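Side-chain contact in UV damage endonuclease (Sulfolobus acidocaldarius, PDB 3TC3), which probably acts as a metal-dependent endonuclease in DNA excision repair, recognising different lesions by flipping dinucleotides out of the helix: residues 218-223 and 286-291. Residues are numbered along the deposited sequence; the frame is centred on the assembly and turned at random.
Sequences IFDNLH and MLEVKD. With MN (manganese (II) ion), chain C.
D220 and E288 meet through a manganese ion at the C-terminal mouth of a TIM barrel, reaching it from strands 217-220 and 283-287, with strand 249-252 running between the two. D220 gives OD2, 2.0 Å from the metal; E288 gives OE1, at 2.3 Å. The two oxygens sit 3.1 Å apart, D220 OD2 to E288 OE1, and subtend nearly a right angle at the ion, which bridges what would otherwise be two acceptors facing each other. Their carboxylate planes are turned 53° apart. E288 arrives on a chain extended beyond CG and binds through one oxygen: OE2 stays 3.0 Å from the manganese and instead accepts a hydrogen bond from a water, itself a metal ligand, 2.5 Å from OE2. That water lies almost opposite D220 OD2 across the ion. R78 makes a salt bridge to E288 OE2, which should further steady the carboxylate's rotation, while E195 OE2 also binds the ion and D251 is the fourth residue of the site.

D220 is also the N-cap of helix 221-226, so its carboxylate has two jobs. With CG anti to the backbone N (chi1 -177°), OD2 reaches the metal while OD1 turns back to the helix start. There OD1 accepts the backbone N-H of H223 in a nearly straight bond on its anti side, 30° out of the carboxylate plane. One face of the H223 ring is turned to this carboxylate, with D220 CG 3.3 Å above the ring plane, nearer its margin than its centre, and H223 CE1 is 3.7 Å from the manganese.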
# COMPACT_ATOMS: atom_id res chain seq x y z
N ILE A 218 5.14 -2.77 7.85
CA ILE A 218 5.26 -3.57 6.60
C ILE A 218 6.73 -3.71 6.26
O ILE A 218 7.44 -2.70 6.05
CB ILE A 218 4.57 -2.84 5.41
CG1 ILE A 218 3.09 -2.86 5.61
CG2 ILE A 218 4.91 -3.61 4.04
CD1 ILE A 218 2.28 -2.38 4.39
N PHE A 219 7.18 -4.97 6.16
CA PHE A 219 8.54 -5.26 5.69
C PHE A 219 8.70 -5.26 4.19
O PHE A 219 7.96 -5.94 3.52
CB PHE A 219 8.87 -6.69 6.20
CG PHE A 219 10.24 -7.17 5.84
CD1 PHE A 219 11.39 -6.66 6.48
CD2 PHE A 219 10.40 -8.10 4.80
CE1 PHE A 219 12.62 -7.15 6.15
CE2 PHE A 219 11.66 -8.55 4.46
CZ PHE A 219 12.80 -8.06 5.14
N ASP A 220 9.61 -4.49 3.69
CA ASP A 220 9.94 -4.43 2.27
C ASP A 220 11.28 -5.08 2.12
O ASP A 220 12.25 -4.60 2.67
CB ASP A 220 9.96 -3.03 1.82
CG ASP A 220 10.21 -2.97 0.36
OD1 ASP A 220 11.24 -3.39 -0.15
OD2 ASP A 220 9.24 -2.48 -0.33
N ASN A 221 11.28 -6.22 1.41
CA ASN A 221 12.52 -7.03 1.38
C ASN A 221 13.66 -6.32 0.59
O ASN A 221 14.79 -6.40 1.03
CB ASN A 221 12.27 -8.39 0.83
CG ASN A 221 11.90 -8.41 -0.61
OD1 ASN A 221 11.10 -7.58 -1.10
ND2 ASN A 221 12.47 -9.40 -1.33
N LEU A 222 13.36 -5.69 -0.54
CA LEU A 222 14.44 -5.06 -1.33
C LEU A 222 14.99 -3.90 -0.50
O LEU A 222 16.19 -3.75 -0.37
CB LEU A 222 13.86 -4.56 -2.65
CG LEU A 222 14.85 -3.77 -3.53
CD1 LEU A 222 16.03 -4.63 -3.89
CD2 LEU A 222 14.12 -3.29 -4.81
N HIS A 223 14.10 -3.13 0.17
CA HIS A 223 14.63 -2.03 0.95
C HIS A 223 15.52 -2.48 2.09
O HIS A 223 16.55 -1.85 2.41
CB HIS A 223 13.50 -1.18 1.51
CG HIS A 223 12.63 -0.50 0.46
ND1 HIS A 223 11.45 0.11 0.81
CD2 HIS A 223 12.73 -0.43 -0.92
CE1 HIS A 223 10.83 0.60 -0.29
NE2 HIS A 223 11.57 0.26 -1.37
N MET A 286 2.62 -8.43 -1.20
CA MET A 286 2.28 -7.48 -2.29
C MET A 286 3.43 -7.36 -3.24
O MET A 286 4.57 -7.00 -2.82
CB MET A 286 2.07 -6.09 -1.66
CG MET A 286 1.65 -5.00 -2.72
SD MET A 286 0.20 -5.43 -3.71
CE MET A 286 -1.03 -5.61 -2.41
N LEU A 287 3.26 -7.76 -4.49
CA LEU A 287 4.35 -7.66 -5.49
C LEU A 287 4.55 -6.32 -6.07
O LEU A 287 3.59 -5.73 -6.61
CB LEU A 287 4.11 -8.65 -6.65
CG LEU A 287 3.81 -10.05 -6.17
CD1 LEU A 287 3.43 -10.93 -7.39
CD2 LEU A 287 5.06 -10.71 -5.48
N GLU A 288 5.69 -5.71 -5.83
CA GLU A 288 5.93 -4.35 -6.37
C GLU A 288 6.95 -4.46 -7.50
O GLU A 288 8.22 -4.40 -7.31
CB GLU A 288 6.56 -3.50 -5.25
CG GLU A 288 5.60 -3.24 -4.11
CD GLU A 288 6.12 -2.21 -3.12
OE1 GLU A 288 7.33 -2.30 -2.78
OE2 GLU A 288 5.31 -1.43 -2.62
N VAL A 289 6.40 -4.97 -8.58
CA VAL A 289 7.23 -5.11 -9.82
C VAL A 289 6.41 -4.53 -10.97
O VAL A 289 5.19 -4.40 -10.95
CB VAL A 289 7.60 -6.57 -10.05
CG1 VAL A 289 8.75 -6.99 -9.07
CG2 VAL A 289 6.39 -7.53 -10.05
N LYS A 290 7.11 -4.24 -12.07
CA LYS A 290 6.47 -3.37 -13.00
C LYS A 290 5.46 -4.11 -13.90
O LYS A 290 4.60 -3.44 -14.46
CB LYS A 290 7.53 -2.79 -13.95
CG LYS A 290 8.57 -1.91 -13.15
CD LYS A 290 7.99 -0.64 -12.72
CE LYS A 290 9.18 0.19 -12.13
NZ LYS A 290 8.74 0.76 -10.81
N ASP A 291 5.54 -5.45 -13.99
CA ASP A 291 4.49 -6.14 -14.81
C ASP A 291 3.29 -6.65 -14.03
O ASP A 291 2.42 -7.34 -14.62
CB ASP A 291 5.12 -7.33 -15.64
CG ASP A 291 5.68 -8.45 -14.80
OD1 ASP A 291 5.66 -8.33 -13.54
OD2 ASP A 291 6.11 -9.43 -15.44
MN MN C . 7.71 -1.34 -0.75
O HOH W 1 6.15 0.43 -1.12